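Local coordinates for aldo-keto Reductase, OXIDOREDUCTASE (Salmonella typhimurium, PDB 5T79), which probably reduces aldehydes to alcohols with NADPH, and serves in the biocatalytic conversion of 3-hydroxybutanal to 1,3-butanediol, at residues Y170-D180 against G206-V216; I2-Y10 against D84-L92. All blocks are in the same frame, centred on the assembly; numbering follows the deposited sequence. Where two conformers were deposited one is given.

Contact 1: Y170-D180 against G206-V216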
# COMPACT_ATOMS: atom_id res chain seq x y z
N TYR A 170 -6.52 -0.06 -11.05
CA TYR A 170 -6.82 -0.39 -12.43
C TYR A 170 -7.64 -1.69 -12.50
O TYR A 170 -7.17 -2.71 -12.00
CB TYR A 170 -5.50 -0.57 -13.23
CG TYR A 170 -4.98 0.67 -13.92
CD1 TYR A 170 -4.70 1.83 -13.20
CD2 TYR A 170 -4.65 0.65 -15.27
CE1 TYR A 170 -4.17 2.96 -13.83
CE2 TYR A 170 -4.13 1.77 -15.91
CZ TYR A 170 -3.89 2.92 -15.19
OH TYR A 170 -3.40 4.01 -15.87
N PRO A 171 -8.82 -1.70 -13.16
CA PRO A 171 -9.56 -2.97 -13.33
C PRO A 171 -8.72 -3.93 -14.17
O PRO A 171 -7.80 -3.46 -14.86
CB PRO A 171 -10.85 -2.56 -14.06
CG PRO A 171 -10.93 -1.07 -13.90
CD PRO A 171 -9.51 -0.59 -13.84
N ALA A 172 -9.02 -5.24 -14.15
CA ALA A 172 -8.23 -6.25 -14.86
C ALA A 172 -7.99 -5.95 -16.37
O ALA A 172 -6.87 -6.18 -16.84
CB ALA A 172 -8.86 -7.62 -14.72
N ASP A 173 -9.02 -5.49 -17.10
CA ASP A 173 -8.96 -5.20 -18.53
C ASP A 173 -7.97 -4.06 -18.82
O ASP A 173 -7.12 -4.18 -19.72
CB ASP A 173 -10.37 -4.91 -19.12
CG ASP A 173 -11.08 -3.60 -18.75
OD1 ASP A 173 -10.83 -3.06 -17.63
OD2 ASP A 173 -11.93 -3.14 -19.55
N LEU A 174 -8.02 -2.99 -18.03
CA LEU A 174 -7.12 -1.84 -18.20
C LEU A 174 -5.72 -2.19 -17.69
O LEU A 174 -4.73 -1.77 -18.30
CB LEU A 174 -7.66 -0.60 -17.50
CG LEU A 174 -7.04 0.71 -18.01
CD1 LEU A 174 -7.55 1.05 -19.42
CD2 LEU A 174 -7.37 1.84 -17.06
N ALA A 175 -5.63 -2.98 -16.59
CA ALA A 175 -4.33 -3.41 -16.06
C ALA A 175 -3.58 -4.22 -17.14
O ALA A 175 -2.39 -3.98 -17.33
CB ALA A 175 -4.52 -4.23 -14.79
N ARG A 176 -4.28 -5.14 -17.87
CA ARG A 176 -3.66 -5.91 -18.94
C ARG A 176 -3.05 -4.97 -19.99
O ARG A 176 -1.88 -5.12 -20.35
CB ARG A 176 -4.68 -6.86 -19.61
CG ARG A 176 -4.05 -7.77 -20.66
CD ARG A 176 -5.06 -8.66 -21.37
NE ARG A 176 -5.76 -9.59 -20.47
CZ ARG A 176 -5.30 -10.77 -20.08
NH1 ARG A 176 -4.10 -11.19 -20.48
NH2 ARG A 176 -6.01 -11.53 -19.26
N GLN A 177 -3.84 -3.99 -20.47
CA GLN A 177 -3.40 -3.03 -21.51
C GLN A 177 -2.18 -2.24 -21.06
O GLN A 177 -1.22 -2.12 -21.82
CB GLN A 177 -4.51 -2.05 -21.86
CG GLN A 177 -5.75 -2.64 -22.51
CD GLN A 177 -6.78 -1.54 -22.60
OE1 GLN A 177 -6.48 -0.41 -23.01
NE2 GLN A 177 -7.99 -1.80 -22.12
N ALA A 178 -2.21 -1.74 -19.79
CA ALA A 178 -1.12 -0.95 -19.20
C ALA A 178 0.16 -1.78 -19.07
O ALA A 178 1.24 -1.30 -19.44
CB ALA A 178 -1.55 -0.42 -17.84
N ILE A 179 0.03 -3.03 -18.58
CA ILE A 179 1.18 -3.93 -18.41
C ILE A 179 1.82 -4.22 -19.78
O ILE A 179 3.05 -4.18 -19.92
CB ILE A 179 0.74 -5.23 -17.67
CG1 ILE A 179 0.47 -4.90 -16.17
CG2 ILE A 179 1.79 -6.36 -17.81
CD1 ILE A 179 -0.41 -6.02 -15.42
N ASP A 180 0.98 -4.52 -20.80
CA ASP A 180 1.51 -4.83 -22.13
C ASP A 180 2.21 -3.62 -22.77
O ASP A 180 3.24 -3.80 -23.43
CB ASP A 180 0.39 -5.35 -23.04
CG ASP A 180 -0.11 -6.75 -22.67
OD1 ASP A 180 0.57 -7.45 -21.89
OD2 ASP A 180 -1.17 -7.15 -23.20
N GLY A 206 -10.41 -11.97 -11.46
CA GLY A 206 -9.52 -11.97 -12.62
C GLY A 206 -8.21 -11.24 -12.46
O GLY A 206 -7.21 -11.64 -13.06
N LEU A 207 -8.18 -10.16 -11.66
CA LEU A 207 -6.93 -9.41 -11.54
C LEU A 207 -5.78 -10.23 -10.96
O LEU A 207 -4.69 -10.20 -11.54
CB LEU A 207 -7.11 -8.13 -10.71
CG LEU A 207 -5.87 -7.25 -10.66
CD1 LEU A 207 -5.71 -6.44 -11.95
CD2 LEU A 207 -5.88 -6.33 -9.44
N LEU A 208 -5.99 -10.96 -9.85
CA LEU A 208 -4.86 -11.70 -9.24
C LEU A 208 -4.30 -12.75 -10.20
O LEU A 208 -3.07 -12.89 -10.29
CB LEU A 208 -5.24 -12.33 -7.89
CG LEU A 208 -5.60 -11.35 -6.74
CD1 LEU A 208 -5.78 -12.10 -5.43
CD2 LEU A 208 -4.55 -10.22 -6.56
N ALA A 209 -5.17 -13.41 -10.97
CA ALA A 209 -4.77 -14.41 -11.98
C ALA A 209 -3.98 -13.73 -13.08
O ALA A 209 -2.92 -14.23 -13.49
CB ALA A 209 -6.00 -15.11 -12.56
N LEU A 210 -4.44 -12.54 -13.54
CA LEU A 210 -3.73 -11.78 -14.56
C LEU A 210 -2.32 -11.36 -14.07
O LEU A 210 -1.35 -11.47 -14.82
CB LEU A 210 -4.54 -10.52 -14.95
CG LEU A 210 -3.78 -9.42 -15.73
CD1 LEU A 210 -3.55 -9.83 -17.19
CD2 LEU A 210 -4.52 -8.09 -15.67
N LEU A 211 -2.22 -10.84 -12.84
CA LEU A 211 -0.91 -10.38 -12.35
C LEU A 211 0.07 -11.55 -12.21
O LEU A 211 1.24 -11.42 -12.60
CB LEU A 211 -1.08 -9.62 -11.02
CG LEU A 211 -1.99 -8.38 -11.06
CD1 LEU A 211 -2.13 -7.76 -9.66
CD2 LEU A 211 -1.50 -7.34 -12.07
N GLN A 212 -0.42 -12.69 -11.76
CA GLN A 212 0.42 -13.87 -11.63
C GLN A 212 0.92 -14.27 -13.02
O GLN A 212 2.07 -14.60 -13.20
CB GLN A 212 -0.39 -15.00 -11.03
CG GLN A 212 0.22 -16.37 -11.22
CD GLN A 212 1.39 -16.60 -10.32
OE1 GLN A 212 1.48 -16.01 -9.25
NE2 GLN A 212 2.30 -17.48 -10.73
N GLU A 213 -0.04 -14.38 -14.20
CA GLU A 213 0.33 -14.54 -15.59
C GLU A 213 1.54 -13.67 -15.98
O GLU A 213 2.43 -14.12 -16.67
CB GLU A 213 -0.86 -14.14 -16.45
CG GLU A 213 -0.66 -14.32 -17.93
CD GLU A 213 -1.90 -13.96 -18.73
OE1 GLU A 213 -2.92 -13.52 -18.15
OE2 GLU A 213 -1.82 -14.11 -19.96
N LYS A 214 1.25 -12.33 -15.71
CA LYS A 214 2.15 -11.31 -16.25
C LYS A 214 3.44 -11.07 -15.47
O LYS A 214 4.30 -10.32 -15.90
CB LYS A 214 1.40 -9.99 -16.43
CG LYS A 214 0.26 -10.03 -17.44
CD LYS A 214 0.76 -10.19 -18.87
CE LYS A 214 -0.37 -10.00 -19.87
NZ LYS A 214 0.10 -10.06 -21.28
N GLY A 215 3.55 -11.70 -14.31
CA GLY A 215 4.70 -11.55 -13.43
C GLY A 215 4.74 -10.20 -12.75
O GLY A 215 5.82 -9.65 -12.53
N VAL A 216 3.55 -9.67 -12.39
CA VAL A 216 3.42 -8.37 -11.72
C VAL A 216 3.01 -8.61 -10.26
O VAL A 216 2.15 -9.45 -9.99
CB VAL A 216 2.42 -7.44 -12.48
CG1 VAL A 216 2.22 -6.10 -11.73
CG2 VAL A 216 2.91 -7.16 -13.91
O HOH W 1 -2.39 -9.59 -23.23
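L210 drives its forked end into the opposite helix between A172, A175 and R176, and the contact is built round that insertion. With L210 CG anti to the backbone N (chi1 165°), one methyl, L210 CD2, presses against the helix backbone, 3.2 Å from A172 O. R176 was deposited in two conformers; in one of them L210 CD1 lies over the centre of one guanidinium face, 3.5 Å from R176 CZ, and a long salt bridge joins R176 NH1 to E213 OE1 at 3.5 Å. Both contacts depend on that conformer and are therefore doubtful. A turn further on, I179 continues the apolar seam. I179 CD1 meets L211 CD2 at 3.8 Å and V216 CG2 at the same distance, while I179 CG2 rests on the K214 chain. K214 bends at chi2 (-69°) and delivers NZ to the syn lone pair of D180 OD1, 2.7 Å away, with a water joining K214 NZ to D180 OD2. Deeper in, A175 touches L207 CD1, and both reach H192 of strand 191-193. Segments 172-180 and 207-214 run nearly parallel (15°), axes 9.9 Å apart; their helices are neighbours in the outer helical layer of the aldo-keto reductase TIM barrel.

Contact 2: I2-Y10 against D84-L92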
# COMPACT_ATOMS: atom_id res chain seq x y z
N ILE A 2 19.34 10.03 19.11
CA ILE A 2 19.73 9.60 17.77
C ILE A 2 19.18 8.21 17.52
O ILE A 2 19.44 7.28 18.27
CB ILE A 2 21.25 9.57 17.58
CG1 ILE A 2 21.86 10.94 17.87
CG2 ILE A 2 21.61 9.16 16.17
CD1 ILE A 2 21.57 11.98 16.82
N TYR A 3 18.41 8.08 16.46
CA TYR A 3 17.80 6.81 16.12
C TYR A 3 18.78 5.76 15.64
O TYR A 3 19.59 6.01 14.78
CB TYR A 3 16.70 7.03 15.07
CG TYR A 3 16.09 5.77 14.50
CD1 TYR A 3 15.48 4.85 15.32
CD2 TYR A 3 16.12 5.51 13.15
CE1 TYR A 3 14.92 3.70 14.81
CE2 TYR A 3 15.56 4.36 12.63
CZ TYR A 3 14.96 3.46 13.46
OH TYR A 3 14.40 2.32 12.98
N GLN A 4 18.68 4.58 16.22
CA GLN A 4 19.50 3.45 15.80
C GLN A 4 18.55 2.29 15.47
O GLN A 4 17.88 1.78 16.37
CB GLN A 4 20.56 3.07 16.85
CG GLN A 4 21.63 2.13 16.30
CD GLN A 4 22.53 2.74 15.24
OE1 GLN A 4 22.86 3.94 15.27
NE2 GLN A 4 22.97 1.93 14.29
N PRO A 5 18.42 1.90 14.20
CA PRO A 5 17.51 0.79 13.87
C PRO A 5 17.88 -0.47 14.63
O PRO A 5 19.06 -0.73 14.89
CB PRO A 5 17.72 0.59 12.36
CG PRO A 5 18.30 1.85 11.88
CD PRO A 5 19.13 2.37 13.00
N ASP A 6 16.86 -1.23 15.03
CA ASP A 6 17.00 -2.49 15.73
C ASP A 6 17.85 -3.44 14.88
O ASP A 6 17.57 -3.61 13.70
CB ASP A 6 15.59 -3.07 15.99
CG ASP A 6 15.51 -4.12 17.07
OD1 ASP A 6 16.20 -5.16 16.95
OD2 ASP A 6 14.68 -3.95 17.98
N GLU A 7 18.90 -4.01 15.47
CA GLU A 7 19.83 -4.89 14.76
C GLU A 7 19.17 -6.22 14.29
O GLU A 7 19.66 -6.85 13.35
CB GLU A 7 21.09 -5.16 15.61
CG GLU A 7 20.83 -5.79 16.97
CD GLU A 7 22.03 -6.11 17.84
OE1 GLU A 7 23.15 -6.28 17.30
OE2 GLU A 7 21.84 -6.22 19.08
N ASN A 8 18.05 -6.62 14.92
CA ASN A 8 17.36 -7.87 14.57
C ASN A 8 16.14 -7.63 13.67
O ASN A 8 15.32 -8.55 13.49
CB ASN A 8 16.93 -8.61 15.85
CG ASN A 8 18.05 -8.83 16.83
OD1 ASN A 8 19.14 -9.30 16.49
ND2 ASN A 8 17.80 -8.46 18.08
N ARG A 9 16.05 -6.44 13.04
CA ARG A 9 14.89 -6.08 12.22
C ARG A 9 14.65 -7.04 11.05
O ARG A 9 13.50 -7.24 10.66
CB ARG A 9 14.97 -4.63 11.69
CG ARG A 9 16.12 -4.32 10.70
CD ARG A 9 16.31 -2.81 10.60
NE ARG A 9 17.45 -2.41 9.76
CZ ARG A 9 18.72 -2.40 10.15
NH1 ARG A 9 19.05 -2.81 11.37
NH2 ARG A 9 19.67 -1.99 9.33
N TYR A 10 15.71 -7.65 10.49
CA TYR A 10 15.51 -8.55 9.34
C TYR A 10 15.31 -10.00 9.75
O TYR A 10 15.09 -10.85 8.89
CB TYR A 10 16.69 -8.42 8.36
CG TYR A 10 16.80 -7.02 7.79
CD1 TYR A 10 15.74 -6.45 7.08
CD2 TYR A 10 17.93 -6.24 8.01
CE1 TYR A 10 15.81 -5.16 6.60
CE2 TYR A 10 18.01 -4.93 7.52
CZ TYR A 10 16.94 -4.40 6.82
OH TYR A 10 16.97 -3.13 6.30
N ASP A 84 16.50 11.08 10.71
CA ASP A 84 16.72 9.78 11.32
C ASP A 84 17.09 8.62 10.40
O ASP A 84 17.67 7.66 10.89
CB ASP A 84 15.41 9.36 12.06
CG ASP A 84 14.91 10.31 13.14
OD1 ASP A 84 15.74 11.03 13.75
OD2 ASP A 84 13.70 10.28 13.44
N PHE A 85 16.72 8.67 9.11
CA PHE A 85 16.89 7.49 8.26
C PHE A 85 17.89 7.58 7.12
O PHE A 85 18.04 6.58 6.41
CB PHE A 85 15.53 7.13 7.65
CG PHE A 85 14.53 6.55 8.63
CD1 PHE A 85 13.66 7.38 9.33
CD2 PHE A 85 14.42 5.18 8.81
CE1 PHE A 85 12.71 6.85 10.22
CE2 PHE A 85 13.47 4.64 9.69
CZ PHE A 85 12.62 5.48 10.38
N LEU A 86 18.57 8.73 6.93
CA LEU A 86 19.51 8.91 5.81
C LEU A 86 20.55 7.78 5.66
O LEU A 86 20.71 7.32 4.53
CB LEU A 86 20.24 10.26 5.86
CG LEU A 86 19.47 11.49 5.38
CD1 LEU A 86 20.43 12.62 5.12
CD2 LEU A 86 18.66 11.21 4.11
N PRO A 87 21.22 7.27 6.73
CA PRO A 87 22.20 6.17 6.53
C PRO A 87 21.55 4.87 6.03
O PRO A 87 22.26 4.01 5.54
CB PRO A 87 22.80 5.96 7.92
CG PRO A 87 22.60 7.30 8.61
CD PRO A 87 21.22 7.67 8.16
N TRP A 88 20.22 4.72 6.17
CA TRP A 88 19.53 3.50 5.76
C TRP A 88 18.55 3.74 4.59
O TRP A 88 17.74 2.86 4.32
CB TRP A 88 18.80 2.86 6.98
CG TRP A 88 19.74 2.56 8.11
CD1 TRP A 88 20.59 1.49 8.21
CD2 TRP A 88 20.06 3.43 9.20
NE1 TRP A 88 21.39 1.62 9.33
CE2 TRP A 88 21.09 2.81 9.95
CE3 TRP A 88 19.56 4.67 9.63
CZ2 TRP A 88 21.65 3.40 11.08
CZ3 TRP A 88 20.11 5.25 10.76
CH2 TRP A 88 21.16 4.64 11.46
N ARG A 89 18.69 4.87 3.83
CA ARG A 89 17.77 5.11 2.68
C ARG A 89 17.87 3.96 1.66
O ARG A 89 16.86 3.61 1.06
CB ARG A 89 18.03 6.47 1.99
CG ARG A 89 16.99 6.85 0.90
CD ARG A 89 17.40 6.42 -0.53
NE ARG A 89 16.35 6.66 -1.55
CZ ARG A 89 15.33 5.83 -1.80
NH1 ARG A 89 15.17 4.72 -1.08
NH2 ARG A 89 14.43 6.14 -2.73
N ASP A 90 19.07 3.38 1.46
CA ASP A 90 19.21 2.31 0.46
C ASP A 90 18.65 0.96 0.96
O ASP A 90 18.59 -0.01 0.20
CB ASP A 90 20.67 2.21 -0.01
CG ASP A 90 21.13 3.47 -0.76
OD1 ASP A 90 20.27 4.24 -1.23
OD2 ASP A 90 22.36 3.66 -0.93
N GLU A 91 18.14 0.93 2.22
CA GLU A 91 17.45 -0.24 2.78
C GLU A 91 15.91 -0.05 2.68
O GLU A 91 15.16 -0.93 3.11
CB GLU A 91 17.86 -0.42 4.26
CG GLU A 91 19.27 -0.99 4.36
CD GLU A 91 19.83 -1.20 5.76
OE1 GLU A 91 19.09 -1.70 6.63
OE2 GLU A 91 21.02 -0.89 5.97
N LEU A 92 15.45 1.09 2.14
CA LEU A 92 14.03 1.41 2.06
C LEU A 92 13.50 1.40 0.64
O LEU A 92 14.23 1.73 -0.30
CB LEU A 92 13.75 2.82 2.66
CG LEU A 92 14.17 3.07 4.13
CD1 LEU A 92 13.77 4.48 4.60
CD2 LEU A 92 13.52 2.04 5.08
O HOH W 2 18.16 10.31 14.68
O HOH W 3 19.49 8.09 12.99
O HOH W 4 16.25 -3.36 3.67
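E91 OE1 receives two donors from the N-terminal segment. R9 NH2 donates to its syn lone pair at 2.8 Å (161°), guanidinium and carboxylate almost coplanar, in a salt bridge. Y10 OH donates to the same oxygen at 2.6 Å from the anti side, somewhat out of the carboxylate plane. Next to this polar end P5 sets its CG-CD edge on one face of W88: P5 CD stands 3.5 Å from the centroid of the six-membered ring, a CH-pi contact, and P87 CB lies at the other face, toward its rim. Y3 CE2 comes over one face of the F85 ring, 3.6 Å from F85 CE2, the rings oblique, and D84 O sits at the edge of the Y3 ring, 3.5 Å from Y3 CD2. Waters join Y3 N to D84 OD1 and Y3 O to D84 O.

A second shell sets these groups. R9 NH1 donates to D6 O at 2.9 Å from above its carbonyl plane, tying the guanidinium to the type I turn D6-R9, whose D6 OD1 forms an Asx turn with N8 N. A water bridges Y10 OH and E91 O. D54 accepts from Y3 OH and D6 N, tying the segment to helix 42-54, and R46 pairs with D84. Far from annotated sites, this is peripheral TIM-barrel packing: an N-terminal extension crosses helix 42-54 to the end of helix 72-85 and the 3-10 turns before strand 93-98.

Overall arrangement
The two contacts stand on opposite sides of the chain's centre, their own centres 34 Å apart, and share no secondary-structure element. Both are partly buried. Contact 1 joins two helices of the barrel itself, so its inner half is aliphatic, facing the strands, while charged pairs line the outer rim; the side chain of Y170 is about 9 Å from the bound NADPH. Contact 2 fastens an irregular N-terminal segment to a helix end, and its chemistry is mixed: aromatic rings, prolines, bridging waters and a carboxylate oxygen shared by two donors. In contact 1 leucine and isoleucine branches pack against alanines and a lysine chain, whereas the extension relies on oriented polar and ring contacts.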